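Local coordinates for protein histidine kinase (Synechocystis sp., PDB 5DFY) that probably acts as a light-sensing histidine kinase of a two-component system, this piece being its third GAF domain, a cyanobacteriochrome module that carries a covalently bound phycocyanobilin, at residues 145-150 with 169-174. Sequence-based numbering, arbitrary orientation.
Sequences RFEIRA and YQNGAP. With CYC (phycocyanobilin), chain B.
A classic beta bulge joins Arg149 and Ala150 to Gln170 where the start of strand 150-158 pairs with the end of strand 161-170 in the antiparallel GAF-domain sheet, next to Tyr169, which reaches into the bilin pocket. Gln170 O takes two N-H groups, from Arg149 N at 2.9 Å and from Ala150 N at 3.2 Å; Gln170 N returns a bond to Ala150 O. Just upstream, Glu147, with positive phi, is the C-prime residue of the Schellman motif ending helix 137-145. Glu147 O sits 3.2 Å from Asn171 CA in a CA-H...O contact, while water 2 links Glu147 OE2 to Asn171 O.

On the pocket side, Ile148 CD1 lies 3.6 Å from Tyr169 CD1, with CG1 and CG2 of the isoleucine also against that ring corner. Tyr169 has CG anti to its carbonyl carbon (chi1 -52°), which sends the ring past Ile148 to the chromophore, where Tyr169 OH donates to phycocyanobilin OB at 2.6 Å, the acceptor lying in the ring plane. A phenylalanine here would probably leave OB without the hydroxyl that donates to it. Arg149, for its part, runs alongside Pro174, whose CD sits over one guanidinium face, 3.6 Å from Arg149 CZ, while Arg149 NE forms a salt bridge with Asp129.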
loop_
_atom_site.group_PDB
_atom_site.type_symbol
_atom_site.label_atom_id
_atom_site.label_comp_id
_atom_site.label_asym_id
_atom_site.label_seq_id
_atom_site.Cartn_x
_atom_site.Cartn_y
_atom_site.Cartn_z
ATOM N N ARG A 145 27.845 -19.607 -2.209
ATOM C CA ARG A 145 27.936 -19.698 -0.758
ATOM C C ARG A 145 26.580 -20.039 -0.143
ATOM O O ARG A 145 26.483 -20.803 0.822
ATOM C CB ARG A 145 28.480 -18.369 -0.205
ATOM C CG ARG A 145 28.463 -18.188 1.279
ATOM C CD ARG A 145 28.921 -16.745 1.600
ATOM N NE ARG A 145 28.571 -16.347 2.958
ATOM C CZ ARG A 145 28.258 -15.109 3.336
ATOM N NH1 ARG A 145 28.230 -14.109 2.461
ATOM N NH2 ARG A 145 27.952 -14.875 4.605
ATOM N N PHE A 146 25.522 -19.469 -0.717
ATOM C CA PHE A 146 24.177 -19.705 -0.225
ATOM C C PHE A 146 23.475 -20.860 -0.947
ATOM O O PHE A 146 22.275 -21.078 -0.781
ATOM C CB PHE A 146 23.379 -18.406 -0.334
ATOM C CG PHE A 146 23.922 -17.310 0.560
ATOM C CD1 PHE A 146 24.321 -17.586 1.862
ATOM C CD2 PHE A 146 24.055 -16.027 0.097
ATOM C CE1 PHE A 146 24.831 -16.589 2.666
ATOM C CE2 PHE A 146 24.568 -15.036 0.902
ATOM C CZ PHE A 146 24.941 -15.310 2.176
ATOM N N GLU A 147 24.238 -21.650 -1.688
ATOM C CA GLU A 147 23.749 -22.845 -2.376
ATOM C C GLU A 147 22.580 -22.509 -3.320
ATOM O O GLU A 147 21.600 -23.236 -3.406
ATOM C CB GLU A 147 23.350 -23.945 -1.373
ATOM C CG GLU A 147 23.361 -25.321 -2.023
ATOM C CD GLU A 147 23.192 -26.479 -1.053
ATOM O OE1 GLU A 147 22.775 -26.282 0.112
ATOM O OE2 GLU A 147 23.479 -27.621 -1.461
ATOM N N ILE A 148 22.721 -21.402 -4.038
ATOM C CA ILE A 148 21.713 -20.959 -4.990
ATOM C C ILE A 148 22.158 -21.334 -6.402
ATOM O O ILE A 148 23.134 -20.787 -6.909
ATOM C CB ILE A 148 21.495 -19.438 -4.910
ATOM C CG1 ILE A 148 20.937 -19.061 -3.528
ATOM C CG2 ILE A 148 20.513 -19.017 -5.984
ATOM C CD1 ILE A 148 20.989 -17.564 -3.211
ATOM N N ARG A 149 21.468 -22.279 -7.028
ATOM C CA ARG A 149 21.749 -22.642 -8.409
ATOM C C ARG A 149 20.840 -21.905 -9.384
ATOM O O ARG A 149 21.210 -21.674 -10.528
ATOM C CB ARG A 149 21.590 -24.141 -8.607
ATOM C CG ARG A 149 21.915 -24.628 -10.021
ATOM C CD ARG A 149 23.396 -24.421 -10.376
ATOM N NE ARG A 149 23.627 -24.842 -11.746
ATOM C CZ ARG A 149 23.787 -26.110 -12.117
ATOM N NH1 ARG A 149 23.784 -27.092 -11.217
ATOM N NH2 ARG A 149 23.955 -26.399 -13.396
ATOM N N ALA A 150 19.629 -21.581 -8.931
ATOM C CA ALA A 150 18.622 -20.888 -9.755
ATOM C C ALA A 150 17.818 -20.028 -8.803
ATOM O O ALA A 150 17.607 -20.437 -7.673
ATOM C CB ALA A 150 17.705 -21.854 -10.474
ATOM N N TYR A 169 14.407 -20.124 -4.425
ATOM C CA TYR A 169 15.714 -20.663 -4.818
ATOM C C TYR A 169 15.657 -22.147 -5.060
ATOM O O TYR A 169 14.999 -22.878 -4.327
ATOM C CB TYR A 169 16.758 -20.374 -3.738
ATOM C CG TYR A 169 16.788 -18.911 -3.371
ATOM C CD1 TYR A 169 17.511 -18.010 -4.130
ATOM C CD2 TYR A 169 16.046 -18.429 -2.310
ATOM C CE1 TYR A 169 17.518 -16.651 -3.816
ATOM C CE2 TYR A 169 16.051 -17.091 -1.984
ATOM C CZ TYR A 169 16.792 -16.209 -2.741
ATOM O OH TYR A 169 16.765 -14.873 -2.407
ATOM N N GLN A 170 16.348 -22.574 -6.115
ATOM C CA GLN A 170 16.616 -23.987 -6.355
ATOM C C GLN A 170 18.075 -24.206 -6.042
ATOM O O GLN A 170 18.922 -23.457 -6.501
ATOM C CB GLN A 170 16.288 -24.385 -7.801
ATOM C CG GLN A 170 15.725 -25.788 -7.948
ATOM C CD GLN A 170 14.294 -25.906 -7.449
ATOM O OE1 GLN A 170 13.630 -24.905 -7.198
ATOM N NE2 GLN A 170 13.812 -27.125 -7.311
ATOM N N ASN A 171 18.358 -25.254 -5.277
ATOM C CA ASN A 171 19.684 -25.459 -4.702
ATOM C C ASN A 171 20.560 -26.479 -5.403
ATOM O O ASN A 171 21.783 -26.362 -5.355
ATOM C CB ASN A 171 19.559 -25.904 -3.260
ATOM C CG ASN A 171 19.192 -24.787 -2.330
ATOM O OD1 ASN A 171 18.516 -23.832 -2.719
ATOM N ND2 ASN A 171 19.649 -24.883 -1.097
ATOM N N GLY A 172 19.937 -27.466 -6.030
ATOM C CA GLY A 172 20.666 -28.623 -6.532
ATOM C C GLY A 172 20.612 -28.900 -8.012
ATOM O O GLY A 172 21.153 -29.914 -8.468
ATOM N N ALA A 173 19.964 -28.025 -8.770
ATOM C CA ALA A 173 19.836 -28.176 -10.213
ATOM C C ALA A 173 19.369 -26.852 -10.791
ATOM O O ALA A 173 18.756 -26.042 -10.088
ATOM C CB ALA A 173 18.852 -29.258 -10.562
ATOM N N PRO A 174 19.633 -26.629 -12.078
ATOM C CA PRO A 174 19.054 -25.447 -12.711
ATOM C C PRO A 174 17.553 -25.605 -12.833
ATOM O O PRO A 174 17.005 -26.704 -12.691
ATOM C CB PRO A 174 19.753 -25.386 -14.069
ATOM C CG PRO A 174 20.307 -26.734 -14.302
ATOM C CD PRO A 174 20.516 -27.389 -12.982
HETATM C CHA CYC B . 23.047 -7.890 -8.800
HETATM N NA CYC B . 22.453 -8.817 -6.511
HETATM C C1A CYC B . 22.192 -8.380 -7.890
HETATM C C2A CYC B . 20.727 -8.604 -8.135
HETATM C C3A CYC B . 20.130 -9.160 -6.943
HETATM C C4A CYC B . 21.202 -9.301 -5.945
HETATM C CMA CYC B . 18.671 -9.503 -6.796
HETATM C CAA CYC B . 20.017 -8.214 -9.419
HETATM C CBA CYC B . 19.772 -6.704 -9.203
HETATM C CGA CYC B . 19.141 -5.940 -10.367
HETATM O O1A CYC B . 19.111 -6.470 -11.499
HETATM O O2A CYC B . 18.669 -4.760 -10.213
HETATM C CHB CYC B . 21.150 -9.756 -4.528
HETATM N NB CYC B . 19.541 -11.661 -4.813
HETATM C C1B CYC B . 20.262 -10.609 -4.044
HETATM C C2B CYC B . 19.847 -10.697 -2.639
HETATM C C3B CYC B . 18.924 -11.742 -2.509
HETATM C C4B CYC B . 18.717 -12.391 -3.823
HETATM C CMB CYC B . 20.371 -9.777 -1.557
HETATM C CAB CYC B . 18.230 -12.185 -1.226
HETATM C CBB CYC B . 16.740 -11.884 -1.308
HETATM O OB CYC B . 18.008 -13.323 -4.118
HETATM N NC CYC B . 26.839 -8.893 -4.955
HETATM C C1C CYC B . 27.423 -9.470 -4.029
HETATM C C2C CYC B . 29.067 -8.970 -3.996
HETATM C C3C CYC B . 29.081 -7.825 -4.624
HETATM C C4C CYC B . 27.852 -7.960 -5.668
HETATM C CMC CYC B . 29.614 -8.979 -2.523
HETATM C CAC CYC B . 30.444 -7.401 -5.408
HETATM C CBC CYC B . 31.480 -6.998 -4.384
HETATM O OC CYC B . 26.944 -10.267 -3.247
HETATM C CHD CYC B . 27.726 -7.288 -6.822
HETATM N ND CYC B . 25.249 -7.752 -7.366
HETATM C C1D CYC B . 26.518 -7.365 -7.700
HETATM C C2D CYC B . 26.560 -7.038 -9.025
HETATM C C3D CYC B . 25.311 -7.205 -9.526
HETATM C C4D CYC B . 24.496 -7.648 -8.488
HETATM C CMD CYC B . 27.816 -6.554 -9.736
HETATM C CAD CYC B . 24.878 -6.956 -10.949
HETATM C CBD CYC B . 24.817 -8.255 -11.726
HETATM C CGD CYC B . 26.214 -8.831 -11.876
HETATM O O1D CYC B . 26.559 -9.872 -11.255
HETATM O O2D CYC B . 27.062 -8.270 -12.625
HETATM O O HOH W 1 19.422 -21.464 -1.684
HETATM O O HOH W 2 23.630 -28.067 -4.120
#